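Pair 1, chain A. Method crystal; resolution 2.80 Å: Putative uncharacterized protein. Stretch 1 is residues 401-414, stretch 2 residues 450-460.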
# COMPACT_ATOMS: atom_id res chain seq x y z
N TYR A 401 9.85 -17.75 20.02
CA TYR A 401 10.30 -18.73 19.05
C TYR A 401 10.13 -18.28 17.61
O TYR A 401 10.76 -18.84 16.71
CB TYR A 401 9.55 -20.05 19.23
CG TYR A 401 10.19 -21.21 18.51
CD1 TYR A 401 11.14 -22.00 19.14
CD2 TYR A 401 9.87 -21.51 17.19
CE1 TYR A 401 11.75 -23.05 18.49
CE2 TYR A 401 10.47 -22.56 16.52
CZ TYR A 401 11.41 -23.33 17.18
OH TYR A 401 12.01 -24.39 16.54
N ARG A 402 9.28 -17.27 17.37
CA ARG A 402 9.05 -16.82 16.00
C ARG A 402 10.34 -16.42 15.31
O ARG A 402 10.45 -16.53 14.08
CB ARG A 402 8.07 -15.64 16.02
CG ARG A 402 7.48 -15.32 14.66
CD ARG A 402 6.55 -14.13 14.75
NE ARG A 402 5.95 -13.83 13.45
CZ ARG A 402 6.62 -13.28 12.44
NH1 ARG A 402 7.90 -12.99 12.55
NH2 ARG A 402 5.99 -13.04 11.30
N ASN A 403 11.34 -15.96 16.07
CA ASN A 403 12.61 -15.58 15.46
C ASN A 403 13.35 -16.79 14.90
O ASN A 403 14.04 -16.67 13.89
CB ASN A 403 13.48 -14.86 16.48
CG ASN A 403 14.75 -14.29 15.87
OD1 ASN A 403 15.83 -14.85 16.02
ND2 ASN A 403 14.61 -13.18 15.16
N LEU A 404 13.21 -17.95 15.54
CA LEU A 404 13.84 -19.16 15.01
C LEU A 404 13.13 -19.62 13.74
O LEU A 404 13.79 -20.09 12.80
CB LEU A 404 13.84 -20.26 16.06
CG LEU A 404 14.69 -19.93 17.29
CD1 LEU A 404 13.82 -19.43 18.43
CD2 LEU A 404 15.50 -21.14 17.71
N LEU A 405 11.81 -19.52 13.70
CA LEU A 405 11.08 -19.75 12.45
C LEU A 405 11.60 -18.82 11.36
O LEU A 405 11.86 -19.26 10.23
CB LEU A 405 9.58 -19.55 12.68
CG LEU A 405 8.69 -19.41 11.44
CD1 LEU A 405 8.88 -20.57 10.48
CD2 LEU A 405 7.23 -19.33 11.87
N ASP A 406 11.76 -17.54 11.68
CA ASP A 406 12.29 -16.60 10.70
C ASP A 406 13.67 -17.03 10.21
O ASP A 406 13.95 -16.97 9.01
CB ASP A 406 12.35 -15.19 11.29
CG ASP A 406 10.98 -14.55 11.43
OD1 ASP A 406 10.06 -14.94 10.69
OD2 ASP A 406 10.83 -13.64 12.27
N LEU A 407 14.54 -17.46 11.13
CA LEU A 407 15.88 -17.87 10.74
C LEU A 407 15.84 -19.10 9.84
O LEU A 407 16.54 -19.16 8.82
CB LEU A 407 16.72 -18.15 11.99
CG LEU A 407 17.46 -16.94 12.57
CD1 LEU A 407 17.96 -17.25 13.97
CD2 LEU A 407 18.62 -16.54 11.67
N PHE A 408 15.04 -20.10 10.20
CA PHE A 408 14.89 -21.27 9.36
C PHE A 408 14.41 -20.88 7.97
O PHE A 408 14.97 -21.34 6.96
CB PHE A 408 13.91 -22.26 10.00
CG PHE A 408 14.53 -23.13 11.05
CD1 PHE A 408 15.54 -24.02 10.73
CD2 PHE A 408 14.09 -23.08 12.36
CE1 PHE A 408 16.11 -24.82 11.69
CE2 PHE A 408 14.65 -23.88 13.33
CZ PHE A 408 15.66 -24.76 13.00
N VAL A 409 13.39 -20.03 7.89
CA VAL A 409 12.88 -19.62 6.59
C VAL A 409 13.98 -18.93 5.79
O VAL A 409 14.15 -19.20 4.60
CB VAL A 409 11.65 -18.71 6.76
CG1 VAL A 409 11.21 -18.13 5.42
CG2 VAL A 409 10.50 -19.51 7.37
N GLU A 410 14.74 -18.05 6.43
CA GLU A 410 15.81 -17.35 5.72
C GLU A 410 16.83 -18.34 5.15
O GLU A 410 17.23 -18.23 3.98
CB GLU A 410 16.49 -16.35 6.66
CG GLU A 410 15.66 -15.11 6.94
CD GLU A 410 16.34 -14.17 7.92
OE1 GLU A 410 16.13 -14.31 9.14
OE2 GLU A 410 17.10 -13.29 7.46
N ASP A 411 17.25 -19.32 5.95
CA ASP A 411 18.22 -20.29 5.46
C ASP A 411 17.64 -21.13 4.33
O ASP A 411 18.32 -21.40 3.33
CB ASP A 411 18.69 -21.18 6.61
CG ASP A 411 19.66 -20.47 7.53
OD1 ASP A 411 19.63 -19.22 7.56
OD2 ASP A 411 20.44 -21.15 8.22
N PHE A 412 16.38 -21.56 4.46
CA PHE A 412 15.75 -22.33 3.39
C PHE A 412 15.69 -21.54 2.10
O PHE A 412 15.98 -22.07 1.02
CB PHE A 412 14.34 -22.76 3.82
CG PHE A 412 14.30 -23.61 5.07
CD1 PHE A 412 15.42 -24.32 5.48
CD2 PHE A 412 13.15 -23.70 5.82
CE1 PHE A 412 15.38 -25.10 6.63
CE2 PHE A 412 13.10 -24.47 6.97
CZ PHE A 412 14.22 -25.17 7.37
N ILE A 413 15.31 -20.26 2.18
CA ILE A 413 15.32 -19.40 1.00
C ILE A 413 16.72 -19.35 0.40
O ILE A 413 16.90 -19.47 -0.82
CB ILE A 413 14.82 -17.99 1.35
CG1 ILE A 413 13.38 -18.03 1.89
CG2 ILE A 413 14.90 -17.07 0.14
CD1 ILE A 413 12.33 -18.42 0.89
N THR A 414 17.73 -19.15 1.24
CA THR A 414 19.10 -19.10 0.75
C THR A 414 19.45 -20.33 -0.07
O THR A 414 20.12 -20.24 -1.10
CB THR A 414 20.08 -18.94 1.92
OG1 THR A 414 19.91 -17.64 2.51
CG2 THR A 414 21.53 -19.09 1.46
N ASN A 450 -1.38 -12.59 10.62
CA ASN A 450 -0.28 -11.64 10.43
C ASN A 450 1.02 -12.37 10.12
O ASN A 450 1.75 -12.00 9.19
CB ASN A 450 -0.12 -10.77 11.67
CG ASN A 450 -1.34 -9.92 11.93
OD1 ASN A 450 -2.31 -9.96 11.17
ND2 ASN A 450 -1.31 -9.15 13.01
N MET A 451 1.33 -13.42 10.89
CA MET A 451 2.52 -14.20 10.60
C MET A 451 2.46 -14.79 9.20
O MET A 451 3.43 -14.70 8.43
CB MET A 451 2.67 -15.32 11.64
CG MET A 451 4.00 -16.05 11.56
SD MET A 451 4.06 -17.53 12.57
CE MET A 451 2.94 -18.59 11.66
N ALA A 452 1.32 -15.38 8.84
CA ALA A 452 1.19 -16.04 7.55
C ALA A 452 1.41 -15.06 6.40
O ALA A 452 2.12 -15.37 5.43
CB ALA A 452 -0.19 -16.70 7.44
N LEU A 453 0.81 -13.88 6.48
CA LEU A 453 1.04 -12.87 5.45
C LEU A 453 2.50 -12.43 5.43
O LEU A 453 3.11 -12.32 4.35
CB LEU A 453 0.12 -11.66 5.70
CG LEU A 453 -1.38 -11.92 5.56
CD1 LEU A 453 -2.18 -10.77 6.14
CD2 LEU A 453 -1.75 -12.15 4.10
N GLU A 454 3.08 -12.19 6.60
CA GLU A 454 4.46 -11.72 6.67
C GLU A 454 5.42 -12.71 6.03
O GLU A 454 6.39 -12.31 5.38
CB GLU A 454 4.83 -11.44 8.12
CG GLU A 454 6.28 -11.03 8.33
CD GLU A 454 6.50 -10.34 9.67
OE1 GLU A 454 5.54 -10.28 10.47
OE2 GLU A 454 7.63 -9.86 9.92
N LEU A 455 5.17 -14.01 6.21
CA LEU A 455 6.05 -15.01 5.62
C LEU A 455 5.75 -15.23 4.14
O LEU A 455 6.67 -15.35 3.32
CB LEU A 455 5.94 -16.33 6.38
CG LEU A 455 6.58 -16.41 7.77
CD1 LEU A 455 6.50 -17.84 8.28
CD2 LEU A 455 8.03 -15.93 7.77
N LEU A 456 4.46 -15.29 3.78
CA LEU A 456 4.10 -15.36 2.37
C LEU A 456 4.73 -14.23 1.58
O LEU A 456 5.03 -14.40 0.39
CB LEU A 456 2.57 -15.34 2.22
CG LEU A 456 1.84 -16.62 2.61
CD1 LEU A 456 0.34 -16.39 2.68
CD2 LEU A 456 2.14 -17.74 1.63
N GLY A 457 4.97 -13.09 2.22
CA GLY A 457 5.68 -12.01 1.57
C GLY A 457 7.11 -12.37 1.23
O GLY A 457 7.53 -12.26 0.07
N THR A 458 7.88 -12.82 2.23
CA THR A 458 9.28 -13.16 1.98
C THR A 458 9.39 -14.29 0.96
O THR A 458 10.26 -14.26 0.08
CB THR A 458 9.98 -13.55 3.28
OG1 THR A 458 9.38 -14.72 3.83
CG2 THR A 458 9.89 -12.43 4.31
N MET A 459 8.51 -15.29 1.06
CA MET A 459 8.53 -16.37 0.08
C MET A 459 8.22 -15.85 -1.32
O MET A 459 8.87 -16.23 -2.30
CB MET A 459 7.53 -17.46 0.48
CG MET A 459 8.00 -18.32 1.66
SD MET A 459 6.90 -19.70 2.08
CE MET A 459 5.52 -18.80 2.77
N CYS A 460 7.23 -14.95 -1.42
CA CYS A 460 6.92 -14.34 -2.71
C CYS A 460 8.14 -13.65 -3.29
O CYS A 460 8.49 -13.84 -4.46
CB CYS A 460 5.76 -13.36 -2.54
SG CYS A 460 4.82 -13.06 -4.03

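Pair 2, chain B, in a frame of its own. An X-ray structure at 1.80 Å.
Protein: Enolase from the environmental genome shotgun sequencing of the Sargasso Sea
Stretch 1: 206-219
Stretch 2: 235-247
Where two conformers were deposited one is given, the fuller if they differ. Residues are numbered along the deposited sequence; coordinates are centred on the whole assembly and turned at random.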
# COMPACT_ATOMS: atom_id res chain seq x y z
N ASP B 206 6.31 -9.88 20.02
CA ASP B 206 6.30 -9.57 21.46
C ASP B 206 7.35 -8.54 21.87
O ASP B 206 8.55 -8.86 21.94
CB ASP B 206 6.47 -10.87 22.26
CG ASP B 206 6.19 -10.69 23.75
OD1 ASP B 206 6.43 -9.60 24.31
OD2 ASP B 206 5.73 -11.67 24.37
N LEU B 207 6.87 -7.33 22.15
CA LEU B 207 7.71 -6.19 22.53
C LEU B 207 8.60 -6.48 23.75
O LEU B 207 9.75 -6.02 23.84
CB LEU B 207 6.82 -4.96 22.80
CG LEU B 207 7.52 -3.66 23.19
CD1 LEU B 207 8.42 -3.15 22.05
CD2 LEU B 207 6.52 -2.58 23.62
N ASP B 208 8.06 -7.25 24.69
CA ASP B 208 8.85 -7.69 25.85
C ASP B 208 10.06 -8.55 25.47
O ASP B 208 11.16 -8.27 25.96
CB ASP B 208 7.96 -8.32 26.92
CG ASP B 208 7.18 -7.26 27.72
OD1 ASP B 208 7.54 -6.05 27.66
OD2 ASP B 208 6.21 -7.64 28.41
N GLN B 209 9.90 -9.53 24.58
CA GLN B 209 11.05 -10.29 24.05
C GLN B 209 12.08 -9.37 23.42
O GLN B 209 13.28 -9.48 23.69
CB GLN B 209 10.64 -11.34 23.01
CG GLN B 209 9.42 -12.20 23.36
CD GLN B 209 9.71 -13.28 24.38
OE1 GLN B 209 10.87 -13.67 24.58
NE2 GLN B 209 8.66 -13.80 25.00
N THR B 210 11.60 -8.43 22.60
CA THR B 210 12.47 -7.45 21.94
C THR B 210 13.30 -6.65 22.92
O THR B 210 14.51 -6.54 22.76
CB THR B 210 11.63 -6.50 21.07
OG1 THR B 210 10.91 -7.30 20.13
CG2 THR B 210 12.49 -5.51 20.33
N LYS B 211 12.64 -6.09 23.93
CA LYS B 211 13.33 -5.33 24.95
C LYS B 211 14.35 -6.17 25.71
O LYS B 211 15.48 -5.72 25.90
CB LYS B 211 12.32 -4.68 25.90
CG LYS B 211 11.62 -3.47 25.31
CD LYS B 211 10.45 -3.10 26.20
CE LYS B 211 9.86 -1.76 25.83
NZ LYS B 211 8.59 -1.55 26.58
N SER B 212 13.98 -7.40 26.10
CA SER B 212 14.91 -8.27 26.81
C SER B 212 16.11 -8.62 25.93
O SER B 212 17.26 -8.56 26.39
CB SER B 212 14.19 -9.53 27.31
OG SER B 212 12.96 -9.19 27.95
N PHE B 213 15.86 -8.92 24.65
CA PHE B 213 16.94 -9.19 23.70
C PHE B 213 17.89 -8.00 23.59
O PHE B 213 19.10 -8.14 23.72
CB PHE B 213 16.40 -9.58 22.31
CG PHE B 213 17.47 -9.83 21.29
CD1 PHE B 213 18.16 -11.04 21.27
CD2 PHE B 213 17.82 -8.85 20.36
CE1 PHE B 213 19.16 -11.29 20.34
CE2 PHE B 213 18.83 -9.07 19.42
CZ PHE B 213 19.50 -10.31 19.39
N LEU B 214 17.33 -6.82 23.35
CA LEU B 214 18.15 -5.63 23.15
C LEU B 214 18.99 -5.28 24.39
O LEU B 214 20.10 -4.75 24.28
CB LEU B 214 17.28 -4.44 22.75
CG LEU B 214 16.70 -4.57 21.33
CD1 LEU B 214 15.79 -3.38 21.05
CD2 LEU B 214 17.82 -4.69 20.29
N LYS B 215 18.46 -5.61 25.57
CA LYS B 215 19.19 -5.39 26.82
C LYS B 215 20.40 -6.33 26.92
O LYS B 215 21.48 -5.93 27.37
CB LYS B 215 18.24 -5.59 28.00
CG LYS B 215 18.74 -5.02 29.31
CD LYS B 215 17.58 -4.93 30.33
CE LYS B 215 17.88 -3.90 31.42
NZ LYS B 215 16.67 -3.58 32.26
N GLU B 216 20.24 -7.56 26.46
CA GLU B 216 21.32 -8.54 26.52
C GLU B 216 22.30 -8.46 25.35
O GLU B 216 23.44 -8.94 25.44
CB GLU B 216 20.75 -9.96 26.64
CG GLU B 216 19.79 -10.14 27.82
CD GLU B 216 20.48 -9.98 29.17
OE1 GLU B 216 21.67 -10.36 29.27
OE2 GLU B 216 19.83 -9.47 30.12
N VAL B 217 21.87 -7.89 24.23
CA VAL B 217 22.70 -7.94 23.02
C VAL B 217 23.67 -6.77 22.91
O VAL B 217 24.62 -6.83 22.13
CB VAL B 217 21.84 -8.07 21.71
CG1 VAL B 217 21.34 -6.70 21.25
CG2 VAL B 217 22.66 -8.75 20.62
N SER B 218 23.47 -5.73 23.74
CA SER B 218 24.24 -4.50 23.58
C SER B 218 25.76 -4.71 23.73
O SER B 218 26.55 -3.99 23.11
CB SER B 218 23.73 -3.36 24.50
OG SER B 218 23.52 -3.80 25.84
N SER B 219 26.16 -5.71 24.52
CA SER B 219 27.60 -5.96 24.74
C SER B 219 28.33 -6.51 23.51
O SER B 219 29.56 -6.45 23.45
CB SER B 219 27.84 -6.86 25.96
OG SER B 219 27.01 -8.01 25.94
N SER B 235 5.19 5.58 17.44
CA SER B 235 5.26 5.72 18.90
C SER B 235 6.26 4.73 19.49
O SER B 235 7.11 5.12 20.31
CB SER B 235 3.88 5.53 19.52
OG SER B 235 3.04 6.60 19.11
N LEU B 236 6.15 3.47 19.09
CA LEU B 236 7.05 2.41 19.60
C LEU B 236 8.46 2.56 19.08
O LEU B 236 9.43 2.30 19.80
CB LEU B 236 6.54 1.02 19.23
CG LEU B 236 5.79 0.24 20.29
CD1 LEU B 236 4.44 0.89 20.59
CD2 LEU B 236 5.62 -1.22 19.85
N LEU B 237 8.60 3.01 17.83
CA LEU B 237 9.95 3.22 17.29
C LEU B 237 10.69 4.26 18.13
O LEU B 237 11.87 4.09 18.49
CB LEU B 237 9.91 3.72 15.83
CG LEU B 237 9.78 2.74 14.67
CD1 LEU B 237 9.45 3.56 13.41
CD2 LEU B 237 11.06 1.96 14.49
N THR B 238 10.01 5.36 18.42
CA THR B 238 10.63 6.40 19.22
C THR B 238 10.97 5.84 20.60
O THR B 238 12.06 6.07 21.10
CB THR B 238 9.77 7.67 19.31
OG1 THR B 238 8.58 7.40 20.09
CG2 THR B 238 9.39 8.19 17.89
N GLU B 239 10.06 5.08 21.18
CA GLU B 239 10.30 4.49 22.50
C GLU B 239 11.58 3.61 22.51
O GLU B 239 12.43 3.74 23.40
CB GLU B 239 9.09 3.71 22.95
CG GLU B 239 9.35 2.82 24.14
CD GLU B 239 8.09 2.21 24.67
OE1 GLU B 239 7.01 2.80 24.41
OE2 GLU B 239 8.19 1.17 25.36
N ILE B 240 11.72 2.76 21.51
CA ILE B 240 12.93 1.92 21.36
C ILE B 240 14.18 2.73 21.17
O ILE B 240 15.20 2.49 21.84
CB ILE B 240 12.82 0.91 20.17
CG1 ILE B 240 11.80 -0.18 20.48
CG2 ILE B 240 14.22 0.32 19.84
CD1 ILE B 240 12.23 -1.24 21.49
N LYS B 241 14.14 3.68 20.24
CA LYS B 241 15.32 4.49 19.95
C LYS B 241 15.77 5.24 21.20
O LYS B 241 16.97 5.40 21.43
CB LYS B 241 15.04 5.47 18.81
CG LYS B 241 16.13 6.49 18.58
CD LYS B 241 15.92 7.24 17.28
CE LYS B 241 16.55 8.64 17.32
NZ LYS B 241 18.00 8.68 17.56
N ASN B 242 14.80 5.65 22.01
CA ASN B 242 15.06 6.45 23.22
C ASN B 242 15.57 5.62 24.39
O ASN B 242 16.21 6.16 25.31
CB ASN B 242 13.80 7.22 23.65
CG ASN B 242 13.35 8.30 22.63
OD1 ASN B 242 14.11 8.71 21.73
ND2 ASN B 242 12.11 8.76 22.76
N THR B 243 15.30 4.33 24.36
CA THR B 243 15.60 3.41 25.45
C THR B 243 16.99 2.82 25.30
O THR B 243 17.68 2.61 26.31
CB THR B 243 14.53 2.32 25.56
OG1 THR B 243 13.26 2.95 25.74
CG2 THR B 243 14.78 1.35 26.75
N PHE B 244 17.42 2.60 24.06
CA PHE B 244 18.68 1.91 23.81
C PHE B 244 19.69 2.79 23.07
O PHE B 244 19.31 3.71 22.35
CB PHE B 244 18.40 0.60 23.06
CG PHE B 244 17.52 -0.35 23.80
CD1 PHE B 244 18.05 -1.17 24.81
CD2 PHE B 244 16.16 -0.42 23.54
CE1 PHE B 244 17.23 -2.06 25.52
CE2 PHE B 244 15.34 -1.31 24.24
CZ PHE B 244 15.88 -2.13 25.25
N ASN B 245 20.97 2.51 23.25
CA ASN B 245 22.03 3.31 22.64
C ASN B 245 22.56 2.58 21.40
O ASN B 245 23.77 2.35 21.25
CB ASN B 245 23.16 3.55 23.64
CG ASN B 245 24.19 4.55 23.15
OD1 ASN B 245 23.88 5.43 22.33
ND2 ASN B 245 25.43 4.41 23.63
N MET B 246 21.64 2.16 20.55
CA MET B 246 21.97 1.44 19.33
C MET B 246 21.21 2.09 18.15
O MET B 246 20.09 2.56 18.30
CB MET B 246 21.60 -0.05 19.49
CG MET B 246 22.54 -0.89 20.45
SD MET B 246 21.95 -2.57 20.81
CE MET B 246 20.35 -2.26 21.42
N LYS B 247 21.83 2.13 16.98
CA LYS B 247 21.16 2.75 15.83
C LYS B 247 19.92 1.97 15.39
O LYS B 247 19.99 0.75 15.22
CB LYS B 247 22.12 2.86 14.67
CG LYS B 247 23.26 3.84 14.95
CD LYS B 247 24.25 3.85 13.81
CE LYS B 247 25.51 4.64 14.21
NZ LYS B 247 25.17 5.98 14.75

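The sharpest difference lies in where each pair places the cation of its one salt bridge between the stretches. The acid is matched: Glu454(A) and Glu239(B) superpose with CA atoms 0.5 Å apart and side-chain centres equally close. In pair 1 the base is Arg402(A), in the first turn of its helix, with NH2 2.9 Å from OE1 of Glu454(A). In pair 2 that position is Leu207(B), and the base comes one turn later: Lys211(B), where pair 1 has Asp406(A), sets NZ 3.0 Å from OE2 of Glu239(B) and donates a hydrogen bond to it.

Both solutions rest on the same frame. Two helices run side by side in nearly the same direction, at 17° with axes 11.0 Å apart in pair 1 and at 22° and 11.9 Å in pair 2, and fourteen central residues superpose to 0.5 Å. At this spacing long, flexible side chains can reach across to a charged partner. Arg402(A) extends with its first three chi angles in t, and its NE lies 3.5 Å from CG of Met451(A), so the chain packs against apolar atoms on the way to its charged partner. Asp406(A) touches the other helix, OD1 lying 3.7 Å from CD2 of Leu455(A), and also holds the arginine from its own helix: its OD2 is 3.0 Å from NH1 of Arg402(A), a second salt bridge. Lys211(B) starts sideways, but four methylenes carry its amine across.

Beneath the charges the packing is apolar. The CA atoms of Leu455(A) and Ile240(B) superpose 0.5 Å apart, and each branched side chain meets several neighbours. CD1 of Leu455(A) lies 4.0 Å from CD2 of Leu405(A), and its CD2 is 4.4 Å from CG2 of Val409(A). In pair 2, CD1 of Ile240(B) is 4.3 Å from CD1 of Leu207(B) and 4.2 Å from CD1 of Leu214(B). Leu405(A) also reaches Met451(A), CD2 to SD 3.7 Å; its match, Thr210(B), is shorter and merely brings CG2 to 4.4 Å from CD1 of Ile240(B). Leu207(B), in the place of the arginine, likewise meets the match of Met451(A), here by apolar contact alone, with its CD1 4.1 Å from CD2 of Leu236(B).

Towards the C-terminal ends the two diverge. Val409(A) and Leu214(B) match, but the valine is small and puts CG1 4.2 Å from OG1 of Thr458(A), whose hydroxyl donates to O of Leu455(A) at 2.8 Å and so satisfies its polarity within the helix. The first helix of pair 1 then adds Ile413(A), whose CD1 lies 4.4 Å from CG of Met459(A). In pair 2 the second helix gives way at Phe244(B), the first residue to leave helical phi/psi. Its flat ring takes CB of Leu214(B) over one face, 3.7 Å from the ring centroid, a CH-pi contact. Beyond it Met246(B) turns back toward the first stretch, and its slender, unbranched chain brings CE to 3.7 Å from CD2 of Leu214(B).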